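Local coordinates for BH2602 protein (Bacillus halodurans, PDB 3NWZ) that binds coenzyme A and is probably an acyl-CoA thioesterase of the hotdog fold, at residues 62-67 against 95-100. Residues are numbered along the deposited sequence; the frame is centred on the assembly and turned at random.
Sequences GRFEVR and GQMVNR
Q96 OE1 lies where the helix meets the strand: it accepts a weak hydrogen bond from S56 OG, on strand 55-58, and makes a van der Waals approach to the F64 ring, 3.2 Å from F64 CE1. The Q96 amide stands almost upright to the F64 ring, with 82° between their planes, and Q96 CB lies 3.4 Å from F64 CE1. The helix backbone covers one face of this ring: Q96 C sits 4.3 Å above its centre, while M97 N is displaced toward the rim. At the edge, near the ring plane, R100 CD comes within 4.0 Å of F64 CE2; the guanidinium beyond it forms a salt bridge with E58. The chain of selenomethionine M97, CG anti to the backbone N (chi1 177°), then bends at chi2 and chi3, and SE lies 3.7 Å from F64 CB and CE 3.6 Å from G62 O. An alanine in place of F64 would probably open a gap beneath the Q96-M97 backbone and deprive R100 CD of its aromatic neighbour. The axes of 64-67 and 95-100 run at 146°, nearer antiparallel than perpendicular; strand 64-69, paired with strands 55-58 and 125-135, thus packs against the C-terminal end of helix 83-100, consistent with the sheet-wrapped helix of a hotdog fold.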
# COMPACT_ATOMS: atom_id res chain seq x y z
N GLY A 62 8.22 -20.98 -9.79
CA GLY A 62 6.81 -20.92 -9.43
C GLY A 62 6.07 -19.68 -9.91
O GLY A 62 4.89 -19.75 -10.22
N ARG A 63 6.77 -18.55 -9.99
CA ARG A 63 6.19 -17.27 -10.41
C ARG A 63 5.24 -17.25 -11.63
O ARG A 63 5.20 -18.18 -12.43
CB ARG A 63 7.31 -16.26 -10.65
CG ARG A 63 8.23 -16.05 -9.47
CD ARG A 63 9.29 -15.03 -9.83
NE ARG A 63 10.26 -14.82 -8.76
CZ ARG A 63 11.10 -15.76 -8.33
NH1 ARG A 63 11.09 -16.96 -8.87
NH2 ARG A 63 11.94 -15.48 -7.35
N PHE A 64 4.49 -16.16 -11.76
CA PHE A 64 3.56 -16.01 -12.87
C PHE A 64 3.82 -14.77 -13.75
O PHE A 64 4.12 -13.67 -13.27
CB PHE A 64 2.13 -16.02 -12.31
CG PHE A 64 1.13 -16.60 -13.26
CD1 PHE A 64 0.47 -15.80 -14.18
CD2 PHE A 64 0.89 -17.96 -13.26
CE1 PHE A 64 -0.43 -16.34 -15.09
CE2 PHE A 64 -0.01 -18.52 -14.17
CZ PHE A 64 -0.67 -17.71 -15.08
N GLU A 65 3.65 -14.95 -15.05
CA GLU A 65 3.96 -13.88 -15.97
C GLU A 65 2.83 -13.42 -16.90
O GLU A 65 2.10 -14.23 -17.50
CB GLU A 65 5.18 -14.33 -16.78
CG GLU A 65 5.88 -13.30 -17.63
CD GLU A 65 7.21 -13.84 -18.14
OE1 GLU A 65 8.12 -14.06 -17.32
OE2 GLU A 65 7.34 -14.07 -19.37
N VAL A 66 2.70 -12.10 -17.01
CA VAL A 66 1.71 -11.48 -17.88
C VAL A 66 2.38 -10.34 -18.63
O VAL A 66 2.85 -9.39 -18.01
CB VAL A 66 0.53 -10.83 -17.10
CG1 VAL A 66 -0.46 -10.28 -18.10
CG2 VAL A 66 -0.14 -11.81 -16.19
N ARG A 67 2.44 -10.45 -19.95
CA ARG A 67 3.00 -9.36 -20.73
C ARG A 67 1.89 -8.64 -21.49
O ARG A 67 0.86 -9.23 -21.83
CB ARG A 67 4.13 -9.85 -21.67
CG ARG A 67 3.73 -10.73 -22.82
CD ARG A 67 4.98 -11.38 -23.40
NE ARG A 67 5.57 -12.34 -22.47
CZ ARG A 67 5.08 -13.55 -22.24
NH1 ARG A 67 3.99 -13.97 -22.87
NH2 ARG A 67 5.67 -14.35 -21.36
N GLY A 95 -3.31 -12.20 -9.69
CA GLY A 95 -4.55 -12.95 -9.63
C GLY A 95 -4.36 -14.34 -10.19
O GLY A 95 -4.53 -15.34 -9.48
N GLN A 96 -3.99 -14.42 -11.46
CA GLN A 96 -3.80 -15.70 -12.08
C GLN A 96 -2.86 -16.56 -11.24
O GLN A 96 -3.07 -17.77 -11.13
CB GLN A 96 -3.31 -15.52 -13.51
CG GLN A 96 -4.35 -14.81 -14.39
CD GLN A 96 -4.15 -15.06 -15.88
OE1 GLN A 96 -3.05 -14.97 -16.39
NE2 GLN A 96 -5.23 -15.38 -16.57
N MSE A 97 -1.85 -15.93 -10.64
CA MSE A 97 -0.91 -16.62 -9.74
C MSE A 97 -1.74 -17.28 -8.63
O MSE A 97 -1.79 -18.51 -8.52
CB MSE A 97 0.05 -15.60 -9.11
CG MSE A 97 1.06 -16.16 -8.07
SE MSE A 97 2.54 -17.21 -8.82
CE MSE A 97 1.65 -18.94 -8.99
N VAL A 98 -2.42 -16.47 -7.83
CA VAL A 98 -3.26 -16.99 -6.75
C VAL A 98 -4.18 -18.12 -7.21
O VAL A 98 -4.22 -19.21 -6.62
CB VAL A 98 -4.18 -15.89 -6.15
CG1 VAL A 98 -4.96 -16.45 -4.96
CG2 VAL A 98 -3.36 -14.70 -5.72
N ASN A 99 -4.92 -17.87 -8.28
CA ASN A 99 -5.86 -18.86 -8.77
C ASN A 99 -5.29 -20.17 -9.28
O ASN A 99 -5.98 -21.19 -9.30
CB ASN A 99 -6.77 -18.20 -9.80
CG ASN A 99 -7.76 -17.24 -9.14
OD1 ASN A 99 -8.59 -17.66 -8.35
ND2 ASN A 99 -7.64 -15.95 -9.45
N ARG A 100 -4.02 -20.17 -9.67
CA ARG A 100 -3.42 -21.41 -10.14
C ARG A 100 -3.00 -22.30 -8.96
O ARG A 100 -2.85 -23.52 -9.12
CB ARG A 100 -2.23 -21.09 -11.04
CG ARG A 100 -2.60 -21.14 -12.52
CD ARG A 100 -1.63 -22.02 -13.31
NE ARG A 100 -1.45 -23.36 -12.74
CZ ARG A 100 -0.69 -23.65 -11.68
NH1 ARG A 100 -0.01 -22.69 -11.06
NH2 ARG A 100 -0.59 -24.90 -11.25